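Local coordinates for protein EscN (PDB 2OBL) that belongs to the type III secretion ATPase family, built on a P-loop nucleotide-binding core related to the alpha and beta subunits of ATP synthase, at residues D52-L57 with S333-T338; D63-C68 with E340-V345. The protein carries 1 engineered substitution. All blocks are in the same frame, centred on the assembly; numbering follows the deposited sequence. Where two conformers were deposited one is given.

Interaction 1. Residues D52-L57 with S333-T338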
loop_
_atom_site.group_PDB
_atom_site.type_symbol
_atom_site.label_atom_id
_atom_site.label_comp_id
_atom_site.label_asym_id
_atom_site.label_seq_id
_atom_site.Cartn_x
_atom_site.Cartn_y
_atom_site.Cartn_z
ATOM N N ASP A 52 -10.099 13.846 -4.803
ATOM C CA ASP A 52 -9.868 14.713 -5.954
ATOM C C ASP A 52 -8.475 15.356 -6.042
ATOM O O ASP A 52 -8.227 16.196 -6.913
ATOM C CB ASP A 52 -10.973 15.777 -6.044
ATOM C CG ASP A 52 -11.003 16.707 -4.836
ATOM O OD1 ASP A 52 -10.140 16.574 -3.944
ATOM O OD2 ASP A 52 -11.892 17.591 -4.794
ATOM N N GLN A 53 -7.575 14.959 -5.146
ATOM C CA GLN A 53 -6.194 15.451 -5.143
ATOM C C GLN A 53 -5.245 14.267 -5.250
ATOM O O GLN A 53 -5.500 13.241 -4.653
ATOM C CB GLN A 53 -5.903 16.204 -3.843
ATOM C CG GLN A 53 -6.751 17.442 -3.623
ATOM C CD GLN A 53 -6.382 18.563 -4.566
ATOM O OE1 GLN A 53 -5.344 18.514 -5.229
ATOM N NE2 GLN A 53 -7.228 19.578 -4.636
ATOM N N PRO A 54 -4.146 14.407 -6.010
ATOM C CA PRO A 54 -3.232 13.271 -6.103
ATOM C C PRO A 54 -2.451 13.034 -4.803
ATOM O O PRO A 54 -2.133 13.990 -4.077
ATOM C CB PRO A 54 -2.285 13.663 -7.239
ATOM C CG PRO A 54 -2.328 15.131 -7.298
ATOM C CD PRO A 54 -3.688 15.564 -6.803
ATOM N N PHE A 55 -2.179 11.765 -4.513
ATOM C CA PHE A 55 -1.327 11.395 -3.391
ATOM C C PHE A 55 -0.071 10.793 -3.973
ATOM O O PHE A 55 -0.114 9.732 -4.602
ATOM C CB PHE A 55 -2.020 10.384 -2.474
ATOM C CG PHE A 55 -1.200 9.996 -1.281
ATOM C CD1 PHE A 55 -1.172 10.803 -0.148
ATOM C CD2 PHE A 55 -0.455 8.838 -1.288
ATOM C CE1 PHE A 55 -0.406 10.439 0.971
ATOM C CE2 PHE A 55 0.311 8.470 -0.181
ATOM C CZ PHE A 55 0.339 9.277 0.938
ATOM N N ILE A 56 1.041 11.498 -3.796
ATOM C CA ILE A 56 2.292 11.131 -4.444
ATOM C C ILE A 56 3.044 10.090 -3.609
ATOM O O ILE A 56 3.232 10.269 -2.407
ATOM C CB ILE A 56 3.162 12.401 -4.693
ATOM C CG1 ILE A 56 2.371 13.419 -5.515
ATOM C CG2 ILE A 56 4.464 12.056 -5.395
ATOM C CD1 ILE A 56 2.915 14.838 -5.414
ATOM N N LEU A 57 3.455 8.994 -4.243
ATOM C CA LEU A 57 4.171 7.923 -3.543
ATOM C C LEU A 57 5.690 8.000 -3.729
ATOM O O LEU A 57 6.456 7.431 -2.947
ATOM C CB LEU A 57 3.683 6.550 -4.031
ATOM C CG LEU A 57 2.231 6.164 -3.744
ATOM C CD1 LEU A 57 2.015 4.683 -4.053
ATOM C CD2 LEU A 57 1.860 6.450 -2.309
ATOM N N SER A 333 12.681 10.565 -7.816
ATOM C CA SER A 333 11.913 11.249 -8.866
ATOM C C SER A 333 10.718 12.037 -8.304
ATOM O O SER A 333 9.792 11.463 -7.740
ATOM C CB SER A 333 11.430 10.223 -9.902
ATOM O OG SER A 333 10.858 10.853 -11.036
ATOM N N SER A 334 10.739 13.355 -8.461
ATOM C CA SER A 334 9.636 14.192 -8.004
ATOM C C SER A 334 8.421 13.986 -8.911
ATOM O O SER A 334 8.529 13.385 -9.987
ATOM C CB SER A 334 10.051 15.660 -8.052
ATOM O OG SER A 334 9.962 16.118 -9.384
ATOM N N TYR A 335 7.264 14.491 -8.486
ATOM C CA TYR A 335 6.048 14.286 -9.251
ATOM C C TYR A 335 6.131 15.059 -10.559
ATOM O O TYR A 335 5.741 14.560 -11.613
ATOM C CB TYR A 335 4.823 14.694 -8.432
ATOM C CG TYR A 335 3.488 14.311 -9.047
ATOM C CD1 TYR A 335 3.213 12.995 -9.422
ATOM C CD2 TYR A 335 2.495 15.263 -9.232
ATOM C CE1 TYR A 335 1.987 12.649 -9.988
ATOM C CE2 TYR A 335 1.265 14.926 -9.789
ATOM C CZ TYR A 335 1.017 13.615 -10.161
ATOM O OH TYR A 335 -0.206 13.282 -10.707
ATOM N N GLU A 336 6.659 16.277 -10.492
ATOM C CA GLU A 336 6.917 17.031 -11.716
ATOM C C GLU A 336 7.777 16.210 -12.677
ATOM O O GLU A 336 7.420 16.029 -13.839
ATOM C CB GLU A 336 7.588 18.363 -11.401
ATOM C CG GLU A 336 8.099 19.097 -12.637
ATOM C CD GLU A 336 8.774 20.408 -12.305
ATOM O OE1 GLU A 336 10.027 20.441 -12.244
ATOM O OE2 GLU A 336 8.053 21.409 -12.101
ATOM N N LYS A 337 8.892 15.686 -12.183
ATOM C CA LYS A 337 9.800 14.917 -13.025
ATOM C C LYS A 337 9.152 13.661 -13.592
ATOM O O LYS A 337 9.395 13.295 -14.743
ATOM C CB LYS A 337 11.068 14.534 -12.264
ATOM C CG LYS A 337 12.012 13.655 -13.074
ATOM C CD LYS A 337 13.460 13.820 -12.634
ATOM C CE LYS A 337 13.732 13.079 -11.335
ATOM N NZ LYS A 337 15.122 13.339 -10.867
ATOM N N THR A 338 8.351 12.987 -12.764
ATOM C CA THR A 338 7.665 11.769 -13.186
ATOM C C THR A 338 6.757 12.028 -14.377
ATOM O O THR A 338 6.774 11.285 -15.361
ATOM C CB THR A 338 6.849 11.165 -12.026
ATOM O OG1 THR A 338 7.758 10.649 -11.052
ATOM C CG2 THR A 338 5.946 10.020 -12.513
#
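Tyr335 swings its ring out from the first turn of helix 335-345 with CG opposite the backbone N (chi1 -171°), and Ile56 meets it with CG1 lying anti to its own carbonyl carbon, which sends the CG1-CD1 arm over the ring while the CG2 branch stays at the root of the tyrosine. CG1 of Ile56 sits above one face of the phenol, 4.1 Å from the ring centroid and 23° off the normal, a CH-pi contact displaced toward the rim on the CG side. The terminal methyl reaches further back: Ile56 CD1 is 3.6 Å from Tyr335 CB, the tightest approach between the two segments. Ile56 CG2 also touches that methylene, at 4.0 Å, so both branches of the isoleucine grip the base of the aromatic side chain. At the far end of the ring, Pro54 CB lies 4.1 Å from Tyr335 OH, and Pro54 CG comes obliquely to CE2. No hydrogen bond joins the segments; the contact is apolar, near the surface, with Thr67 and Val273 also touching the tyrosine. The helix start that carries Tyr335 is fixed by its own polar atoms. Ser334 is the N-cap, its OG accepting from Lys337 N at 3.0 Å and an N-H...O angle of 168°. Beside it, the hydroxyls of Ser333 and Thr338 are hydrogen-bonded, OG to OG1 at 3.1 Å. On the other side of the contact, Phe55, between Pro54 and Ile56, pairs through its backbone with Cys68 of strand 68-69. The contact thus sets an N-capped helix of the C-terminal region, through its first-turn tyrosine, against the segment that leads into helix 60-65 of the P-loop nucleotide-binding core.

Interaction 2. Residues D63-C68 with E340-V345; sequences DGLLTC and ESLFKV
Leu342 of helix 335-345 points at the end of helix 60-65, a buried helix-to-helix contact between the C-terminal helical region and the P-loop core. Its side chain and that of Leu65 lie at a slant to each other and meet methyl to methyl, Leu65 CD2 standing 3.7 Å from Leu342 CD1. Leu342 reaches across with CG anti to the backbone N (chi1 173°), and its fork divides the work: CD1 takes the leucine, while CD2 rests against the backbone of Gly64. Leu65 sets out along the flank of the contact, and its CD2 branch bends round to the meeting point. With no side chain at Gly64, the backbones come close, CA to CA 6.5 Å between Gly64 and Leu342. His277 of helix 275-290 gives a hydrogen bond to the Gly64 carbonyl and also packs on Leu342; Phe324 of helix 318-325 adds a further apolar neighbour to Leu342. Just beyond the helix end, Thr67 OG1 donates to Asp63 O at 2.8 Å, from above the carbonyl plane, a bond between the helix exit and the last turn. The Gly64 carbonyl oxygen itself lies 3.6 Å from Leu342 CD2.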
loop_
_atom_site.group_PDB
_atom_site.type_symbol
_atom_site.label_atom_id
_atom_site.label_comp_id
_atom_site.label_asym_id
_atom_site.label_seq_id
_atom_site.Cartn_x
_atom_site.Cartn_y
_atom_site.Cartn_z
ATOM N N ASP A 63 2.795 6.658 -9.547
ATOM C CA ASP A 63 2.490 8.080 -9.730
ATOM C C ASP A 63 2.187 8.411 -11.197
ATOM O O ASP A 63 1.334 9.264 -11.505
ATOM C CB ASP A 63 3.667 8.940 -9.262
ATOM C CG ASP A 63 3.944 8.817 -7.759
ATOM O OD1 ASP A 63 3.065 8.371 -6.995
ATOM O OD2 ASP A 63 5.061 9.188 -7.345
ATOM N N GLY A 64 2.907 7.750 -12.100
ATOM C CA GLY A 64 2.739 7.994 -13.531
ATOM C C GLY A 64 1.525 7.319 -14.149
ATOM O O GLY A 64 0.760 7.958 -14.877
ATOM N N LEU A 65 1.341 6.032 -13.855
ATOM C CA LEU A 65 0.364 5.211 -14.588
ATOM C C LEU A 65 -0.845 4.775 -13.786
ATOM O O LEU A 65 -1.818 4.280 -14.364
ATOM C CB LEU A 65 1.039 3.950 -15.134
ATOM C CG LEU A 65 2.306 4.151 -15.963
ATOM C CD1 LEU A 65 2.869 2.788 -16.351
ATOM C CD2 LEU A 65 1.988 4.987 -17.207
ATOM N N LEU A 66 -0.774 4.893 -12.459
ATOM C CA LEU A 66 -1.816 4.343 -11.590
ATOM C C LEU A 66 -2.021 5.287 -10.416
ATOM O O LEU A 66 -2.082 4.854 -9.264
ATOM C CB LEU A 66 -1.376 2.977 -11.059
ATOM C CG LEU A 66 -1.020 1.894 -12.080
ATOM C CD1 LEU A 66 -0.058 0.821 -11.494
ATOM C CD2 LEU A 66 -2.306 1.269 -12.586
ATOM N N THR A 67 -2.109 6.574 -10.720
ATOM C CA THR A 67 -1.983 7.617 -9.707
ATOM C C THR A 67 -2.959 7.489 -8.549
ATOM O O THR A 67 -4.169 7.325 -8.745
ATOM C CB THR A 67 -2.136 9.008 -10.330
ATOM O OG1 THR A 67 -1.451 9.035 -11.593
ATOM C CG2 THR A 67 -1.576 10.059 -9.398
ATOM N N CYS A 68 -2.408 7.564 -7.342
ATOM C CA CYS A 68 -3.190 7.453 -6.113
ATOM C C CYS A 68 -3.796 8.801 -5.772
ATOM O O CYS A 68 -3.316 9.829 -6.232
ATOM C CB CYS A 68 -2.312 7.023 -4.945
ATOM S SG CYS A 68 -1.588 5.401 -5.096
ATOM N N GLU A 340 6.916 14.624 -16.486
ATOM C CA GLU A 340 7.721 14.996 -17.650
ATOM C C GLU A 340 8.322 13.750 -18.312
ATOM O O GLU A 340 8.379 13.641 -19.540
ATOM C CB GLU A 340 8.812 16.004 -17.264
ATOM C CG GLU A 340 8.248 17.375 -16.883
ATOM C CD GLU A 340 9.320 18.422 -16.628
ATOM O OE1 GLU A 340 10.523 18.087 -16.701
ATOM O OE2 GLU A 340 8.957 19.588 -16.362
ATOM N N SER A 341 8.763 12.806 -17.485
ATOM C CA SER A 341 9.375 11.580 -17.985
ATOM C C SER A 341 8.365 10.686 -18.705
ATOM O O SER A 341 8.692 10.054 -19.708
ATOM C CB SER A 341 10.055 10.812 -16.841
ATOM O OG SER A 341 11.164 11.559 -16.349
ATOM N N LEU A 342 7.143 10.629 -18.186
ATOM C CA LEU A 342 6.067 9.865 -18.819
ATOM C C LEU A 342 5.795 10.335 -20.250
ATOM O O LEU A 342 5.686 9.528 -21.177
ATOM C CB LEU A 342 4.785 9.968 -17.995
ATOM C CG LEU A 342 3.521 9.352 -18.601
ATOM C CD1 LEU A 342 3.685 7.841 -18.797
ATOM C CD2 LEU A 342 2.335 9.636 -17.702
ATOM N N PHE A 343 5.675 11.642 -20.428
ATOM C CA PHE A 343 5.431 12.187 -21.761
ATOM C C PHE A 343 6.547 11.800 -22.731
ATOM O O PHE A 343 6.289 11.477 -23.893
ATOM C CB PHE A 343 5.243 13.698 -21.702
ATOM C CG PHE A 343 3.871 14.110 -21.263
ATOM C CD1 PHE A 343 2.970 14.635 -22.168
ATOM C CD2 PHE A 343 3.478 13.967 -19.948
ATOM C CE1 PHE A 343 1.701 15.022 -21.754
ATOM C CE2 PHE A 343 2.212 14.346 -19.539
ATOM C CZ PHE A 343 1.333 14.871 -20.440
ATOM N N LYS A 344 7.778 11.808 -22.235
ATOM C CA LYS A 344 8.935 11.406 -23.026
ATOM C C LYS A 344 8.885 9.942 -23.497
ATOM O O LYS A 344 9.285 9.637 -24.621
ATOM C CB LYS A 344 10.238 11.677 -22.262
ATOM C CG LYS A 344 10.574 13.164 -22.069
ATOM C CD LYS A 344 10.417 13.969 -23.349
ATOM C CE LYS A 344 10.844 15.428 -23.144
ATOM N NZ LYS A 344 10.260 15.948 -21.876
ATOM N N VAL A 345 8.388 9.039 -22.656
ATOM C CA VAL A 345 8.366 7.611 -23.013
ATOM C C VAL A 345 7.271 7.236 -24.023
ATOM O O VAL A 345 7.344 6.187 -24.658
ATOM C CB VAL A 345 8.299 6.662 -21.773
ATOM C CG1 VAL A 345 9.384 7.000 -20.762
ATOM C CG2 VAL A 345 6.920 6.698 -21.124
#

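Overall arrangement
From the N terminus the chain first runs through 52-57, the early segment of interaction 1, and turns directly into helix 60-65, whose last turn and exit (63-68) enter interaction 2. Roughly 270 residues of the nucleotide-binding core and C-terminal helices follow before helix 335-345 returns to close both loops, its start in interaction 1 and its later turns in interaction 2. The segments alternate along the chain, so the two loops cross rather than nest. Their centres lie about 9 Å apart. Leu57 N probably hydrogen-bonds to Asp63 OD1, and Ile56 CG2 packs against Asp63 OD2, joining the two early segments. Helix 335-345 thus joins the C-terminal helices to the segment 52-57 and to helix 60-65.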